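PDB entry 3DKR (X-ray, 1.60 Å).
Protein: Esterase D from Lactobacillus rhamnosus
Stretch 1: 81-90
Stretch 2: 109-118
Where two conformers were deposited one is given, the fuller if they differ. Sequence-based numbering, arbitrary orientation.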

# COMPACT_ATOMS: atom_id res chain seq x y z
N SER A 81 2.58 6.95 -7.72
CA SER A 81 2.98 5.54 -7.72
C SER A 81 3.68 5.18 -9.02
O SER A 81 4.70 4.48 -9.02
CB SER A 81 1.75 4.64 -7.55
OG SER A 81 1.04 4.89 -6.35
N SER A 82 3.13 5.65 -10.12
CA SER A 82 3.70 5.40 -11.45
C SER A 82 5.10 6.01 -11.57
O SER A 82 6.03 5.41 -12.14
CB SER A 82 2.78 6.00 -12.52
OG SER A 82 1.48 5.41 -12.49
N ALA A 83 5.24 7.23 -11.06
CA ALA A 83 6.55 7.90 -11.06
C ALA A 83 7.57 7.13 -10.21
O ALA A 83 8.76 7.04 -10.56
CB ALA A 83 6.41 9.34 -10.53
N ALA A 84 7.10 6.58 -9.10
CA ALA A 84 7.98 5.84 -8.21
C ALA A 84 8.47 4.57 -8.91
O ALA A 84 9.63 4.21 -8.79
CB ALA A 84 7.25 5.49 -6.92
N VAL A 85 7.57 3.88 -9.59
CA VAL A 85 7.96 2.69 -10.36
C VAL A 85 9.01 3.06 -11.43
O VAL A 85 10.06 2.42 -11.53
CB VAL A 85 6.73 2.02 -11.00
CG1 VAL A 85 7.16 0.98 -12.04
CG2 VAL A 85 5.84 1.40 -9.93
N ALA A 86 8.76 4.13 -12.20
CA ALA A 86 9.71 4.53 -13.25
C ALA A 86 11.09 4.88 -12.69
O ALA A 86 12.12 4.56 -13.29
CB ALA A 86 9.15 5.70 -14.03
N HIS A 87 11.11 5.53 -11.54
CA HIS A 87 12.35 5.89 -10.85
C HIS A 87 13.23 4.66 -10.63
O HIS A 87 14.45 4.70 -10.81
CB HIS A 87 11.99 6.53 -9.50
CG HIS A 87 13.17 6.87 -8.65
ND1 HIS A 87 13.99 7.95 -8.92
CD2 HIS A 87 13.65 6.30 -7.52
CE1 HIS A 87 14.94 8.01 -7.99
NE2 HIS A 87 14.75 7.02 -7.13
N MET A 88 12.58 3.55 -10.28
CA MET A 88 13.27 2.33 -9.89
C MET A 88 13.57 1.46 -11.11
O MET A 88 14.66 0.87 -11.18
CB MET A 88 12.46 1.57 -8.84
CG MET A 88 12.34 2.32 -7.49
SD MET A 88 13.94 2.61 -6.69
CE MET A 88 14.08 1.13 -5.70
N THR A 89 12.65 1.39 -12.07
CA THR A 89 12.93 0.62 -13.29
C THR A 89 14.01 1.30 -14.15
O THR A 89 14.55 0.67 -15.07
CB THR A 89 11.69 0.38 -14.14
OG1 THR A 89 11.16 1.63 -14.59
CG2 THR A 89 10.64 -0.42 -13.39
N ALA A 90 14.33 2.56 -13.90
CA ALA A 90 15.47 3.19 -14.60
C ALA A 90 16.82 2.67 -14.09
O ALA A 90 17.83 2.75 -14.82
CB ALA A 90 15.40 4.70 -14.44
N LYS A 109 -2.53 -1.90 -10.11
CA LYS A 109 -2.71 -1.18 -11.37
C LYS A 109 -1.37 -1.08 -12.12
O LYS A 109 -1.33 -1.12 -13.35
CB LYS A 109 -3.34 0.19 -11.17
CG LYS A 109 -3.89 0.79 -12.45
CD LYS A 109 -4.53 2.15 -12.20
CE LYS A 109 -5.14 2.73 -13.47
NZ LYS A 109 -6.45 2.10 -13.83
N ALA A 110 -0.28 -0.96 -11.36
CA ALA A 110 1.06 -1.00 -11.94
C ALA A 110 1.33 -2.32 -12.65
O ALA A 110 1.78 -2.33 -13.81
CB ALA A 110 2.11 -0.75 -10.85
N LEU A 111 1.05 -3.44 -11.99
CA LEU A 111 1.23 -4.75 -12.62
C LEU A 111 0.39 -4.86 -13.91
O LEU A 111 0.84 -5.43 -14.92
CB LEU A 111 0.90 -5.90 -11.66
CG LEU A 111 1.83 -6.02 -10.45
CD1 LEU A 111 1.37 -7.14 -9.53
CD2 LEU A 111 3.27 -6.23 -10.89
N GLU A 112 -0.82 -4.33 -13.87
CA GLU A 112 -1.74 -4.38 -15.01
C GLU A 112 -1.29 -3.52 -16.20
O GLU A 112 -1.54 -3.89 -17.35
CB GLU A 112 -3.12 -3.89 -14.59
CG GLU A 112 -3.86 -4.76 -13.59
CD GLU A 112 -5.10 -4.08 -12.96
OE1 GLU A 112 -5.33 -2.87 -13.17
OE2 GLU A 112 -5.86 -4.82 -12.27
N THR A 113 -0.73 -2.35 -15.93
CA THR A 113 -0.63 -1.31 -16.98
C THR A 113 0.74 -0.68 -17.24
O THR A 113 0.91 0.02 -18.25
CB THR A 113 -1.62 -0.14 -16.70
OG1 THR A 113 -1.18 0.61 -15.57
CG2 THR A 113 -3.04 -0.66 -16.47
N LEU A 114 1.70 -0.88 -16.33
CA LEU A 114 3.01 -0.24 -16.47
C LEU A 114 4.05 -1.26 -16.90
O LEU A 114 3.97 -2.44 -16.52
CB LEU A 114 3.44 0.41 -15.15
CG LEU A 114 2.56 1.56 -14.66
CD1 LEU A 114 3.04 2.11 -13.31
CD2 LEU A 114 2.48 2.69 -15.69
N PRO A 115 5.05 -0.81 -17.67
CA PRO A 115 6.06 -1.75 -18.16
C PRO A 115 7.20 -2.02 -17.19
O PRO A 115 7.46 -1.22 -16.28
CB PRO A 115 6.61 -1.02 -19.39
CG PRO A 115 6.53 0.39 -19.04
CD PRO A 115 5.29 0.55 -18.18
N GLY A 116 7.91 -3.12 -17.41
CA GLY A 116 9.20 -3.35 -16.78
C GLY A 116 9.14 -3.87 -15.35
O GLY A 116 10.16 -3.89 -14.68
N ILE A 117 7.97 -4.30 -14.88
CA ILE A 117 7.84 -4.81 -13.50
C ILE A 117 7.89 -6.34 -13.43
O ILE A 117 7.11 -7.03 -14.09
CB ILE A 117 6.55 -4.31 -12.83
CG1 ILE A 117 6.46 -2.78 -12.88
CG2 ILE A 117 6.48 -4.80 -11.38
CD1 ILE A 117 5.07 -2.20 -12.52
N THR A 118 8.78 -6.88 -12.61
CA THR A 118 8.93 -8.33 -12.48
C THR A 118 7.76 -8.99 -11.76
O THR A 118 7.26 -10.01 -12.20
CB THR A 118 10.24 -8.67 -11.75
OG1 THR A 118 11.33 -8.28 -12.59
CG2 THR A 118 10.36 -10.15 -11.41
O HOH W 1 9.19 0.93 -16.39

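Stretch 1 enters as a helix that began earlier in the chain and packs against the last turn of a second helix, 109-113, and the loop that follows it; the contact is small, burying 231 Å² in all, and no direct hydrogen bond crosses it. Ser81 is buried and points toward the other stretch but stays out of contact, its OG hydrogen-bonded elsewhere in the structure. One residue on, Ser82 lies where the helices come close, its CA 6.9 Å from the CA of Ala110. Ser82 OG sits 3.7 Å from Leu114 CD1, a van der Waals contact; the hydroxyl is hydrogen-bonded elsewhere in the structure. Ala83 and Ala84 make no contact. Val85, a turn after Ser81, is the apolar centre: it points toward stretch 2 with chi1 in the t well and touches three side chains. Val85 CG2 lies 4.4 Å from Ala110 CB, Val85 CB lies 4.4 Å from Leu114 CD1, and Val85 CG1 meets Ile117 CD1 at 3.8 Å. Val85, Ala110 and Ile117 are buried and Leu114 partly exposed; apolar side chains suit a contact made largely by methyl groups. The small methyl of Ala110 suits the close helix approach. Leu114, the first residue to leave helical phi/psi, points toward stretch 1 and reaches both Ser82 and Val85, while Ile117 starts out sideways and brings its end nearer. Ala86, His87 and Met88 again stay clear. Thr89, one helical turn after Val85, closes the contact with both branches of its side chain. Thr89 CG2 packs 3.7 Å from Gly116 O, and Thr89 OG1 is 2.8 Å from water 1, which donates to Pro115 O, also at 2.8 Å, bridging the stretches. Gly116 adopts a positive phi of 81°, which favours glycine, and its CA comes within 6.5 Å of Thr89 CA.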